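Local coordinates for cell wall surface anchor protein (Streptococcus agalactiae, PDB 4Z1P) that probably acts as a streptococcal surface adhesin of the antigen I/II type, with a C-terminal cell wall anchor motif, mediating attachment of the bacterium, at residues D59-A64 with L141-K146. Residues are numbered along the deposited sequence.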
loop_
_atom_site.group_PDB
_atom_site.type_symbol
_atom_site.label_atom_id
_atom_site.label_comp_id
_atom_site.label_asym_id
_atom_site.label_seq_id
_atom_site.Cartn_x
_atom_site.Cartn_y
_atom_site.Cartn_z
ATOM N N ASP A 59 -4.235 -14.460 13.717
ATOM C CA ASP A 59 -4.046 -13.691 12.477
ATOM C C ASP A 59 -2.754 -14.131 11.745
ATOM O O ASP A 59 -1.663 -14.154 12.351
ATOM C CB ASP A 59 -3.971 -12.206 12.746
ATOM C CG ASP A 59 -3.909 -11.392 11.458
ATOM O OD1 ASP A 59 -2.908 -11.476 10.660
ATOM O OD2 ASP A 59 -4.866 -10.671 11.212
ATOM N N GLN A 60 -2.883 -14.554 10.486
ATOM C CA GLN A 60 -1.742 -15.025 9.739
ATOM C C GLN A 60 -1.563 -14.156 8.510
ATOM O O GLN A 60 -2.275 -14.317 7.509
ATOM C CB GLN A 60 -1.937 -16.508 9.432
ATOM C CG GLN A 60 -1.179 -17.195 8.286
ATOM C CD GLN A 60 0.213 -17.440 8.587
ATOM O OE1 GLN A 60 0.628 -18.573 8.707
ATOM N NE2 GLN A 60 1.003 -16.360 8.693
ATOM N N PRO A 61 -0.624 -13.240 8.569
ATOM C CA PRO A 61 -0.211 -12.436 7.420
ATOM C C PRO A 61 0.707 -13.271 6.504
ATOM O O PRO A 61 1.367 -14.195 6.971
ATOM C CB PRO A 61 0.583 -11.281 8.059
ATOM C CG PRO A 61 0.923 -11.710 9.419
ATOM C CD PRO A 61 0.180 -12.939 9.776
ATOM N N ASN A 62 0.833 -12.917 5.253
ATOM C CA ASN A 62 1.906 -13.542 4.416
ATOM C C ASN A 62 3.232 -12.783 4.580
ATOM O O ASN A 62 3.341 -11.859 5.393
ATOM C CB ASN A 62 1.437 -13.739 2.984
ATOM C CG ASN A 62 1.490 -12.476 2.158
ATOM O OD1 ASN A 62 1.526 -11.374 2.670
ATOM N ND2 ASN A 62 1.498 -12.651 0.843
ATOM N N GLU A 63 4.242 -13.166 3.813
ATOM C CA GLU A 63 5.588 -12.662 4.013
ATOM C C GLU A 63 5.694 -11.167 3.756
ATOM O O GLU A 63 6.704 -10.570 3.972
ATOM C CB GLU A 63 6.572 -13.493 3.120
ATOM C CG GLU A 63 6.380 -13.355 1.599
ATOM C CD GLU A 63 5.286 -14.227 0.950
ATOM O OE1 GLU A 63 4.482 -14.951 1.646
ATOM O OE2 GLU A 63 5.244 -14.193 -0.327
ATOM N N ALA A 64 4.673 -10.557 3.214
ATOM C CA ALA A 64 4.831 -9.162 2.838
ATOM C C ALA A 64 4.746 -8.230 3.983
ATOM O O ALA A 64 5.219 -7.093 3.868
ATOM C CB ALA A 64 3.818 -8.734 1.814
ATOM N N LEU A 141 -6.305 -3.943 13.455
ATOM C CA LEU A 141 -4.884 -4.313 13.295
ATOM C C LEU A 141 -4.259 -3.548 12.138
ATOM O O LEU A 141 -4.762 -3.547 11.061
ATOM C CB LEU A 141 -4.750 -5.766 13.036
ATOM C CG LEU A 141 -5.312 -6.720 14.091
ATOM C CD1 LEU A 141 -5.272 -8.149 13.535
ATOM C CD2 LEU A 141 -4.591 -6.600 15.437
ATOM N N SER A 142 -3.094 -2.978 12.314
ATOM C CA SER A 142 -2.468 -2.291 11.219
ATOM C C SER A 142 -0.991 -2.718 11.015
ATOM O O SER A 142 -0.208 -2.906 11.963
ATOM C CB SER A 142 -2.621 -0.758 11.361
ATOM O OG SER A 142 -1.492 -0.240 11.977
ATOM N N PHE A 143 -0.637 -2.881 9.761
ATOM C CA PHE A 143 0.690 -3.433 9.351
ATOM C C PHE A 143 1.315 -2.509 8.360
ATOM O O PHE A 143 0.606 -1.915 7.532
ATOM C CB PHE A 143 0.553 -4.774 8.609
ATOM C CG PHE A 143 0.187 -5.968 9.468
ATOM C CD1 PHE A 143 1.176 -6.782 10.055
ATOM C CD2 PHE A 143 -1.147 -6.341 9.649
ATOM C CE1 PHE A 143 0.804 -7.935 10.757
ATOM C CE2 PHE A 143 -1.493 -7.461 10.381
ATOM C CZ PHE A 143 -0.536 -8.280 10.899
ATOM N N LYS A 144 2.627 -2.385 8.447
ATOM C CA LYS A 144 3.428 -1.828 7.380
ATOM C C LYS A 144 3.834 -2.941 6.461
ATOM O O LYS A 144 3.750 -4.128 6.817
ATOM C CB LYS A 144 4.668 -1.170 7.896
ATOM C CG LYS A 144 4.505 -0.128 8.942
ATOM C CD LYS A 144 3.747 1.068 8.457
ATOM C CE LYS A 144 3.634 2.103 9.580
ATOM N NZ LYS A 144 2.440 3.008 9.433
ATOM N N VAL A 145 4.340 -2.577 5.290
ATOM C CA VAL A 145 4.752 -3.573 4.290
ATOM C C VAL A 145 6.272 -3.629 4.378
ATOM O O VAL A 145 6.924 -2.598 4.571
ATOM C CB VAL A 145 4.352 -3.138 2.846
ATOM C CG1 VAL A 145 4.799 -4.150 1.829
ATOM C CG2 VAL A 145 2.850 -2.943 2.760
ATOM N N LYS A 146 6.831 -4.814 4.203
ATOM C CA LYS A 146 8.284 -4.974 4.314
ATOM C C LYS A 146 8.932 -4.268 3.134
ATOM O O LYS A 146 8.478 -4.399 2.030
ATOM C CB LYS A 146 8.717 -6.416 4.339
ATOM C CG LYS A 146 8.533 -7.105 5.691
ATOM C CD LYS A 146 8.974 -8.554 5.570
ATOM C CE LYS A 146 8.992 -9.295 6.915
ATOM N NZ LYS A 146 8.387 -10.636 6.681
#
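Two strands from different sheets, 59-61 and 141-145, run nearly parallel (17°) with their axes 11.0 Å apart, too far for backbone pairing, so side chains fill the space between them. Apolar packing centres on F143, whose ring reaches across to the pyrrolidine of P61 (CE1 of F143 to CG of P61, 4.0 Å). Beside it D59 points inward: its OD2 lies 3.5 Å from CD1 of L141, and its OD1 4.0 Å from CZ of F143. This carboxylate, buried among apolar groups, has its polar partner in N156 of strand 153-162, and the side chains of D59 and L141 both touch W118 of strand 115-120.

Beyond P61 the first strand ends and the chain swings over to the other sheet, bringing the CA atoms of A64 and K146 to 5.6 Å. Backbone hydrogen bonding takes over here: N of K146 donates to O of A64 at 2.8 Å and almost linearly (172°), and CA of V145 adds a CA-H...O contact of 3.6 Å to the same oxygen. The K146 side chain stretches out along the bend, and its NZ donates to O of E63 (3.2 Å). Within the bend, OD1 of N62 accepts from N of A64 (3.3 Å), forming an Asx turn.

Residues 62-64 thus carry the chain from strand 55-61 in a five-stranded antiparallel sheet to strand 65-75, the edge neighbour of strand 137-145 in a four-stranded one. Facing sheets with a side-chain-filled interior, joined by such a crossover, are characteristic of the beta-sandwich domains in the C-terminal region of antigen I/II adhesins.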